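Local coordinates for Pdx2 protein (Plasmodium falciparum, PDB 2ABW) that hydrolyses glutamine to glutamate and ammonia as the glutaminase subunit of the plasmodial PLP synthase, the ammonia being channelled to the synthase partner Pdx1 for vitamin B6 biosynthesis, at residues A170-E175 with I181-E186; L135-D140 with K146-A151. All coordinates share one frame; numbering follows the deposited sequence. Where two conformers were deposited one is given.

Contact 1 of 2, residues A170-E175 with I181-E186; sequences ATFSHE and IIAAVE
A170 to H174 and I181 to E186 run antiparallel, their axes at 152° and 4.4 Å apart at closest approach, with A170–A184 and F172–I181 as hydrogen-bonded pairs and T171–I182 as the non-hydrogen-bonded pair between them. F172 and I181 exchange two bonds, F172 N to I181 O and I181 N to F172 O, both 2.9 Å. At the other end the register slips by one residue. A170 O there takes two N–H groups, from A183 N at 2.8 Å and A184 N at 3.2 Å, both tilted out of its carbonyl plane and arriving from the same face; A170 N in turn gives its hydrogen to A184 O.

F172 and I181 make the main side-chain contact. A chi1 of 65° tucks F172 CG over its own main chain, flanked by N and C, which lays the ring over I181. I181 CB lies 3.8 Å from the ring centroid and 15° off the normal, a CH-pi contact over one face, while I181 CG2 comes to 3.5 Å from F172 CZ and I181 CD1 lies against F172 CE2. A183 CB fits in the plane of the ring, at its edge, 3.7 Å from F172 CD1. Beyond the ring the methyls of A170 and A184 meet CB to CB. T171 adds a backbone CA-H...O contact to I181 O.

Two residues, A183 and A184, thus face the single residue A170: a classic beta bulge, set in the hairpin formed by strands 167-174 and 180-187 of the central mixed sheet.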
loop_
_atom_site.group_PDB
_atom_site.type_symbol
_atom_site.label_atom_id
_atom_site.label_comp_id
_atom_site.label_asym_id
_atom_site.label_seq_id
_atom_site.Cartn_x
_atom_site.Cartn_y
_atom_site.Cartn_z
ATOM N N ALA A 170 3.201 3.285 12.114
ATOM C CA ALA A 170 3.615 2.156 12.923
ATOM C C ALA A 170 5.109 1.929 12.792
ATOM O O ALA A 170 5.676 2.107 11.694
ATOM C CB ALA A 170 2.902 0.887 12.477
ATOM N N THR A 171 5.751 1.562 13.903
ATOM C CA THR A 171 7.160 1.257 13.983
ATOM C C THR A 171 7.309 -0.043 14.759
ATOM O O THR A 171 6.374 -0.567 15.349
ATOM C CB THR A 171 7.941 2.332 14.689
ATOM O OG1 THR A 171 7.508 2.420 16.072
ATOM C CG2 THR A 171 7.755 3.639 13.990
ATOM N N PHE A 172 8.508 -0.635 14.637
ATOM C CA PHE A 172 8.834 -1.817 15.420
ATOM C C PHE A 172 10.268 -1.873 15.742
ATOM O O PHE A 172 11.061 -1.181 15.135
ATOM C CB PHE A 172 8.446 -3.107 14.697
ATOM C CG PHE A 172 9.228 -3.382 13.401
ATOM C CD1 PHE A 172 8.726 -2.929 12.185
ATOM C CD2 PHE A 172 10.309 -4.185 13.395
ATOM C CE1 PHE A 172 9.404 -3.196 11.037
ATOM C CE2 PHE A 172 10.962 -4.478 12.246
ATOM C CZ PHE A 172 10.508 -3.995 11.088
ATOM N N SER A 173 10.614 -2.685 16.722
ATOM C CA SER A 173 12.005 -2.888 17.040
ATOM C C SER A 173 12.331 -4.316 16.779
ATOM O O SER A 173 11.512 -5.189 17.038
ATOM C CB SER A 173 12.240 -2.537 18.518
ATOM O OG SER A 173 12.190 -1.109 18.587
ATOM N N HIS A 174 13.535 -4.556 16.292
ATOM C CA HIS A 174 13.940 -5.920 15.954
ATOM C C HIS A 174 15.365 -6.012 16.371
ATOM O O HIS A 174 16.163 -5.094 16.140
ATOM C CB HIS A 174 13.763 -6.185 14.445
ATOM C CG HIS A 174 13.989 -7.614 14.031
ATOM N ND1 HIS A 174 13.207 -8.662 14.475
ATOM C CD2 HIS A 174 14.866 -8.151 13.148
ATOM C CE1 HIS A 174 13.632 -9.789 13.923
ATOM N NE2 HIS A 174 14.641 -9.506 13.113
ATOM N N GLU A 175 15.691 -7.120 17.002
ATOM C CA GLU A 175 17.044 -7.270 17.520
ATOM C C GLU A 175 18.086 -7.265 16.412
ATOM O O GLU A 175 19.260 -7.155 16.700
ATOM C CB GLU A 175 17.120 -8.407 18.515
ATOM C CG GLU A 175 16.738 -7.845 19.866
ATOM C CD GLU A 175 16.193 -8.856 20.819
ATOM O OE1 GLU A 175 16.371 -10.078 20.570
ATOM O OE2 GLU A 175 15.601 -8.408 21.840
ATOM N N ILE A 181 12.238 0.870 13.529
ATOM C CA ILE A 181 12.077 0.606 12.076
ATOM C C ILE A 181 10.659 1.034 11.686
ATOM O O ILE A 181 9.700 0.747 12.398
ATOM C CB ILE A 181 12.331 -0.875 11.736
ATOM C CG1 ILE A 181 13.695 -1.336 12.259
ATOM C CG2 ILE A 181 12.222 -1.083 10.249
ATOM C CD1 ILE A 181 14.072 -2.769 11.839
ATOM N N ILE A 182 10.510 1.792 10.592
ATOM C CA ILE A 182 9.202 2.297 10.172
ATOM C C ILE A 182 8.502 1.225 9.351
ATOM O O ILE A 182 9.001 0.816 8.310
ATOM C CB ILE A 182 9.357 3.580 9.347
ATOM C CG1 ILE A 182 10.058 4.663 10.183
ATOM C CG2 ILE A 182 7.966 4.084 8.811
ATOM C CD1 ILE A 182 10.395 5.949 9.399
ATOM N N ALA A 183 7.330 0.794 9.845
ATOM C CA ALA A 183 6.544 -0.237 9.216
ATOM C C ALA A 183 5.395 0.296 8.324
ATOM O O ALA A 183 5.012 -0.368 7.379
ATOM C CB ALA A 183 6.006 -1.242 10.283
ATOM N N ALA A 184 4.812 1.423 8.712
ATOM C CA ALA A 184 3.650 1.977 8.025
ATOM C C ALA A 184 3.715 3.461 8.110
ATOM O O ALA A 184 4.101 4.087 9.110
ATOM C CB ALA A 184 2.422 1.477 8.661
ATOM N N VAL A 185 3.384 4.096 6.976
ATOM C CA VAL A 185 3.300 5.561 6.883
ATOM C C VAL A 185 1.999 5.939 6.213
ATOM O O VAL A 185 1.433 5.136 5.442
ATOM C CB VAL A 185 4.471 6.157 6.057
ATOM C CG1 VAL A 185 5.780 6.024 6.880
ATOM C CG2 VAL A 185 4.651 5.561 4.680
ATOM N N GLU A 186 1.567 7.155 6.466
ATOM C CA GLU A 186 0.355 7.659 5.835
ATOM C C GLU A 186 0.595 9.103 5.449
ATOM O O GLU A 186 1.115 9.902 6.251
ATOM C CB GLU A 186 -0.820 7.496 6.824
ATOM C CG GLU A 186 -2.198 7.834 6.179
ATOM C CD GLU A 186 -3.366 7.373 7.051
ATOM O OE1 GLU A 186 -3.134 7.098 8.265
ATOM O OE2 GLU A 186 -4.502 7.390 6.606
#

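Contact 2 of 2, residues L135-D140 with K146-A151; sequences LNIISD and KDLTAA
L135 meets L148 and A150 where the hairpin of strands 130-137 and 149-153 runs into its connecting loop, and one direct backbone bond ties the two segments: L135 N to L148 O, 2.9 Å, close to straight at 168°. Followed outward, the L135 side chain starts with CB beside that same carbonyl, 3.7 Å from L148 O. Its CG, set anti to the carbonyl carbon (chi1 -65°), moves on to the methyl of A150. From there the branch divides: CD2 presses on A150 CB at 3.7 Å, while CD1 comes within 4.0 Å of both A150 CB and T149 O, which lie on the same side of it. The leucine therefore spans the segment from L148 to A150, resting on the L148 carbonyl at its root, and at its end mainly on the A150 methyl.

I137, two residues on, makes a smaller contact of its own. The ends of its side chain and of L148 meet, I137 CD1 to L148 CD1 at 3.8 Å, the two chains crossing at a slant.

Two waters extend the polar link through L135 O. One water donates to L135 O at 2.9 Å and accepts from L148 N, so the backbone polar groups of L135 are linked to L148 directly through N and by water through O. A second water donates to D147 OD1 and, weakly, to L135 O. D147 OD2 forms a salt bridge with K146 NZ within its own segment.

Strand 149-153 is, within this chain, the outermost strand on this side of the mixed sheet, next to 130-137. Helix 204-219 packs against the pair: F205 touches L135 and I137, and A204 touches L148. On the other flank of 130-137 runs strand 167-174.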
loop_
_atom_site.group_PDB
_atom_site.type_symbol
_atom_site.label_atom_id
_atom_site.label_comp_id
_atom_site.label_asym_id
_atom_site.label_seq_id
_atom_site.Cartn_x
_atom_site.Cartn_y
_atom_site.Cartn_z
ATOM N N LEU A 135 3.983 -4.395 16.577
ATOM C CA LEU A 135 3.915 -3.001 16.084
ATOM C C LEU A 135 3.582 -2.018 17.170
ATOM O O LEU A 135 2.725 -2.317 18.056
ATOM C CB LEU A 135 2.803 -2.944 15.024
ATOM C CG LEU A 135 3.025 -3.755 13.730
ATOM C CD1 LEU A 135 1.713 -3.618 12.824
ATOM C CD2 LEU A 135 4.299 -3.280 12.988
ATOM N N ASN A 136 4.258 -0.882 17.145
ATOM C CA ASN A 136 3.912 0.301 17.931
ATOM C C ASN A 136 3.107 1.173 16.992
ATOM O O ASN A 136 3.677 1.702 16.043
ATOM C CB ASN A 136 5.161 1.005 18.375
ATOM C CG ASN A 136 4.886 2.303 18.942
ATOM O OD1 ASN A 136 4.010 2.412 19.780
ATOM N ND2 ASN A 136 5.711 3.283 18.640
ATOM N N ILE A 137 1.789 1.249 17.197
ATOM C CA ILE A 137 0.964 1.936 16.269
ATOM C C ILE A 137 0.492 3.291 16.818
ATOM O O ILE A 137 -0.049 3.359 17.928
ATOM C CB ILE A 137 -0.242 1.103 15.858
ATOM C CG1 ILE A 137 0.171 -0.274 15.262
ATOM C CG2 ILE A 137 -1.089 1.904 14.864
ATOM C CD1 ILE A 137 -0.953 -1.245 14.831
ATOM N N ILE A 138 0.785 4.329 16.107
ATOM C CA ILE A 138 0.509 5.681 16.507
ATOM C C ILE A 138 -0.762 6.122 15.877
ATOM O O ILE A 138 -0.808 6.667 14.780
ATOM C CB ILE A 138 1.624 6.630 16.137
ATOM C CG1 ILE A 138 2.950 6.149 16.759
ATOM C CG2 ILE A 138 1.290 8.080 16.623
ATOM C CD1 ILE A 138 3.722 5.253 15.839
ATOM N N SER A 139 -1.859 5.737 16.572
ATOM C CA SER A 139 -3.231 5.936 16.013
ATOM C C SER A 139 -4.226 5.874 17.133
ATOM O O SER A 139 -3.962 5.262 18.149
ATOM C CB SER A 139 -3.565 4.835 15.000
ATOM O OG SER A 139 -4.839 5.014 14.370
ATOM N N ASP A 140 -5.382 6.518 16.904
ATOM C CA ASP A 140 -6.520 6.440 17.821
ATOM C C ASP A 140 -7.603 5.536 17.146
ATOM O O ASP A 140 -8.684 5.346 17.715
ATOM C CB ASP A 140 -7.134 7.764 18.052
ATOM C CG ASP A 140 -6.196 8.765 18.589
ATOM O OD1 ASP A 140 -5.434 8.397 19.516
ATOM O OD2 ASP A 140 -6.245 9.929 18.099
ATOM N N LYS A 146 -4.371 -3.418 20.971
ATOM C CA LYS A 146 -3.032 -3.525 21.460
ATOM C C LYS A 146 -2.328 -4.799 20.926
ATOM O O LYS A 146 -2.937 -5.802 20.645
ATOM C CB LYS A 146 -3.055 -3.560 22.974
ATOM C CG LYS A 146 -3.714 -4.729 23.521
ATOM C CD LYS A 146 -3.104 -5.174 24.850
ATOM C CE LYS A 146 -3.599 -6.552 25.230
ATOM N NZ LYS A 146 -2.484 -7.463 25.612
ATOM N N ASP A 147 -1.011 -4.718 20.835
ATOM C CA ASP A 147 -0.179 -5.867 20.517
ATOM C C ASP A 147 -0.462 -6.527 19.198
ATOM O O ASP A 147 -0.316 -7.745 19.037
ATOM C CB ASP A 147 -0.050 -6.842 21.652
ATOM C CG ASP A 147 0.664 -6.194 22.856
ATOM O OD1 ASP A 147 1.770 -5.617 22.696
ATOM O OD2 ASP A 147 0.036 -6.235 23.931
ATOM N N LEU A 148 -0.670 -5.694 18.197
ATOM C CA LEU A 148 -0.791 -6.283 16.877
ATOM C C LEU A 148 0.545 -6.590 16.290
ATOM O O LEU A 148 1.551 -6.012 16.701
ATOM C CB LEU A 148 -1.527 -5.337 15.912
ATOM C CG LEU A 148 -3.033 -5.174 16.170
ATOM C CD1 LEU A 148 -3.594 -3.981 15.423
ATOM C CD2 LEU A 148 -3.771 -6.476 15.750
ATOM N N THR A 149 0.554 -7.488 15.314
ATOM C CA THR A 149 1.765 -7.996 14.721
ATOM C C THR A 149 1.762 -7.752 13.210
ATOM O O THR A 149 0.741 -7.441 12.607
ATOM C CB THR A 149 1.878 -9.498 14.955
ATOM O OG1 THR A 149 0.602 -10.100 14.685
ATOM C CG2 THR A 149 2.222 -9.668 16.423
ATOM N N ALA A 150 2.966 -7.849 12.654
ATOM C CA ALA A 150 3.180 -7.738 11.238
ATOM C C ALA A 150 4.155 -8.789 10.781
ATOM O O ALA A 150 5.153 -9.085 11.441
ATOM C CB ALA A 150 3.818 -6.376 10.935
ATOM N N ALA A 151 3.907 -9.321 9.578
ATOM C CA ALA A 151 4.819 -10.282 8.964
ATOM C C ALA A 151 5.684 -9.618 7.905
ATOM O O ALA A 151 5.191 -9.174 6.849
ATOM C CB ALA A 151 3.973 -11.418 8.360
HETATM O O HOH W 1 3.122 -4.036 20.898
HETATM O O HOH W 2 -0.071 -2.941 18.168
#

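Overall arrangement
Contact 2 (135-151) comes first along the chain and contact 1 (170-186) follows it; their centres are 9 Å apart. Each joins the two strands of a hairpin in one mixed sheet, and they sit side by side because strands 130-137 and 167-174 are neighbours in it: the order 180-187, 167-174, 130-137, 149-153 runs out to the sheet's edge. The seam between them is closed by a probable hydrogen bond from N136 N to T171 O, at 2.8 Å, and by packing of A183 on L135 and of A170 on I137. Side chain to side chain, A150 lies about 8 Å and A183 about 11 Å from H196, the probable charge-relay histidine of this glutaminase.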